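Local coordinates for protein helianthamide (Stichodactyla helianthus, PDB 4X0N) that inhibits pancreatic alpha-amylase, probably by presenting a short aromatic-rich segment of its beta-defensin-like fold to the enzyme's active-site cleft, at residues 6-9 with 10-14. Residues are numbered along the deposited sequence; the frame is centred on the assembly and turned at random.
Sequences CYIY and HGVSG
Val12 O is gripped by two successive amides, Ile8 N at 3.0 Å and, more weakly, Tyr9 N at 3.3 Å, which defines a classic beta bulge in this antiparallel hairpin. Tyr9 O closes the hairpin's type II turn by accepting Val12 N at 2.8 Å; Gly11 suits the third turn position, where its phi of 87° would crowd a side chain against the preceding carbonyl. At the open end, Cys6 and Gly14 bond amide to carbonyl in both directions, and the Cys6–Cys38 disulfide ties this edge strand to strand 37-40, in the disulfide pattern of beta-defensins. With CG anti to the backbone N (chi1 -171°), the Tyr9 ring is carried out under the imidazole of His10, whose CD2 lies 3.1 Å above one ring face, toward the rim; the rings are inclined at 50°. Tyrosine and histidine each join a flat packing ring to polar atoms, here one hydroxyl and two nitrogens, that bond acidic side chains of the chain of another protein. Were Tyr9 cut back to an alanine, His10 CD2 would probably lose the ring face beneath it, and an acidic group its hydroxyl mate. Branched Ile8 and Val12 both pack on Tyr40, with Ile8 CB 4.0 Å from Val12 CG1.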
ATOM      1  N   CYS B   6       7.492  -6.334 -16.175  1.00 17.20           N
ATOM      2  CA  CYS B   6       6.074  -6.652 -16.130  1.00 16.85           C
ATOM      3  C   CYS B   6       5.766  -7.447 -14.875  1.00 18.84           C
ATOM      4  O   CYS B   6       6.088  -8.627 -14.764  1.00 14.35           O
ATOM      5  CB  CYS B   6       5.648  -7.400 -17.398  1.00 17.08           C
ATOM      6  SG  CYS B   6       6.835  -8.622 -17.998  1.00 13.65           S
ATOM      7  N   TYR B   7       5.127  -6.764 -13.932  1.00 20.13           N
ATOM      8  CA  TYR B   7       4.807  -7.328 -12.632  1.00 13.72           C
ATOM      9  C   TYR B   7       3.614  -8.260 -12.738  1.00 13.33           C
ATOM     10  O   TYR B   7       2.609  -7.930 -13.361  1.00 16.07           O
ATOM     11  CB  TYR B   7       4.497  -6.216 -11.629  1.00 13.99           C
ATOM     12  CG  TYR B   7       4.037  -6.726 -10.282  1.00 14.44           C
ATOM     13  CD1 TYR B   7       4.953  -7.131  -9.321  1.00 14.69           C
ATOM     14  CD2 TYR B   7       2.687  -6.807  -9.975  1.00 13.11           C
ATOM     15  CE1 TYR B   7       4.534  -7.602  -8.089  1.00 16.63           C
ATOM     16  CE2 TYR B   7       2.258  -7.275  -8.749  1.00 15.56           C
ATOM     17  CZ  TYR B   7       3.184  -7.672  -7.809  1.00 14.54           C
ATOM     18  OH  TYR B   7       2.749  -8.137  -6.591  1.00 11.97           O
ATOM     19  N   ILE B   8       3.737  -9.427 -12.119  1.00 14.02           N
ATOM     20  CA  ILE B   8       2.687 -10.435 -12.161  1.00 15.35           C
ATOM     21  C   ILE B   8       2.093 -10.658 -10.778  1.00 13.94           C
ATOM     22  O   ILE B   8       0.884 -10.530 -10.581  1.00 18.57           O
ATOM     23  CB  ILE B   8       3.182 -11.760 -12.766  1.00 15.50           C
ATOM     24  CG1 ILE B   8       3.651 -11.537 -14.204  1.00 14.11           C
ATOM     25  CG2 ILE B   8       2.087 -12.816 -12.714  1.00 10.29           C
ATOM     26  CD1 ILE B   8       4.195 -12.772 -14.861  1.00 11.83           C
ATOM     27  N   TYR B   9       2.952 -10.985  -9.821  1.00 13.63           N
ATOM     28  CA  TYR B   9       2.522 -11.204  -8.449  1.00 13.30           C
ATOM     29  C   TYR B   9       3.733 -11.089  -7.525  1.00 11.94           C
ATOM     30  O   TYR B   9       4.859 -10.930  -7.994  1.00 13.53           O
ATOM     31  CB  TYR B   9       1.843 -12.573  -8.305  1.00 10.74           C
ATOM     32  CG  TYR B   9       1.172 -12.773  -6.966  1.00 12.15           C
ATOM     33  CD1 TYR B   9       0.109 -11.969  -6.578  1.00 14.05           C
ATOM     34  CD2 TYR B   9       1.613 -13.749  -6.083  1.00  9.48           C
ATOM     35  CE1 TYR B   9      -0.506 -12.136  -5.355  1.00 10.94           C
ATOM     36  CE2 TYR B   9       1.005 -13.922  -4.855  1.00 11.25           C
ATOM     37  CZ  TYR B   9      -0.055 -13.114  -4.498  1.00 11.49           C
ATOM     38  OH  TYR B   9      -0.666 -13.271  -3.276  1.00 11.77           O
ATOM     39  N   HIS B  10       3.494 -11.159  -6.219  1.00 12.62           N
ATOM     40  CA  HIS B  10       4.546 -11.005  -5.214  1.00 15.43           C
ATOM     41  C   HIS B  10       5.750 -11.919  -5.438  1.00 16.68           C
ATOM     42  O   HIS B  10       5.660 -13.135  -5.280  1.00 18.92           O
ATOM     43  CB  HIS B  10       3.972 -11.192  -3.807  1.00 12.27           C
ATOM     44  CG  HIS B  10       2.745 -10.376  -3.541  1.00 11.57           C
ATOM     45  ND1 HIS B  10       2.714  -9.004  -3.698  1.00 11.82           N
ATOM     46  CD2 HIS B  10       1.511 -10.732  -3.123  1.00 11.32           C
ATOM     47  CE1 HIS B  10       1.511  -8.557  -3.391  1.00 12.19           C
ATOM     48  NE2 HIS B  10       0.758  -9.584  -3.040  1.00 12.80           N
ATOM     49  N   GLY B  11       6.879 -11.316  -5.801  1.00 16.95           N
ATOM     50  CA  GLY B  11       8.103 -12.056  -6.047  1.00 16.32           C
ATOM     51  C   GLY B  11       8.234 -12.561  -7.472  1.00 17.10           C
ATOM     52  O   GLY B  11       9.161 -13.307  -7.790  1.00 17.36           O
ATOM     53  N   VAL B  12       7.311 -12.154  -8.338  1.00 15.38           N
ATOM     54  CA  VAL B  12       7.349 -12.579  -9.734  1.00 15.85           C
ATOM     55  C   VAL B  12       7.196 -11.398 -10.687  1.00 18.71           C
ATOM     56  O   VAL B  12       6.101 -10.863 -10.864  1.00 18.58           O
ATOM     57  CB  VAL B  12       6.238 -13.606 -10.049  1.00 14.77           C
ATOM     58  CG1 VAL B  12       6.296 -14.009 -11.514  1.00 13.32           C
ATOM     59  CG2 VAL B  12       6.354 -14.828  -9.145  1.00 15.34           C
ATOM     60  N   SER B  13       8.303 -10.988 -11.295  1.00 17.73           N
ATOM     61  CA  SER B  13       8.263  -9.941 -12.301  1.00 17.59           C
ATOM     62  C   SER B  13       9.060 -10.395 -13.519  1.00 19.54           C
ATOM     63  O   SER B  13      10.107 -11.027 -13.381  1.00 18.40           O
ATOM     64  CB  SER B  13       8.862  -8.658 -11.730  1.00 17.59           C
ATOM     65  OG  SER B  13       8.434  -7.527 -12.470  1.00 18.78           O
ATOM     66  N   GLY B  14       8.563 -10.071 -14.709  1.00 16.63           N
ATOM     67  CA  GLY B  14       9.218 -10.466 -15.940  1.00 17.07           C
ATOM     68  C   GLY B  14       9.823  -9.334 -16.751  1.00 18.31           C
ATOM     69  O   GLY B  14       9.776  -8.164 -16.359  1.00 19.67           O
TER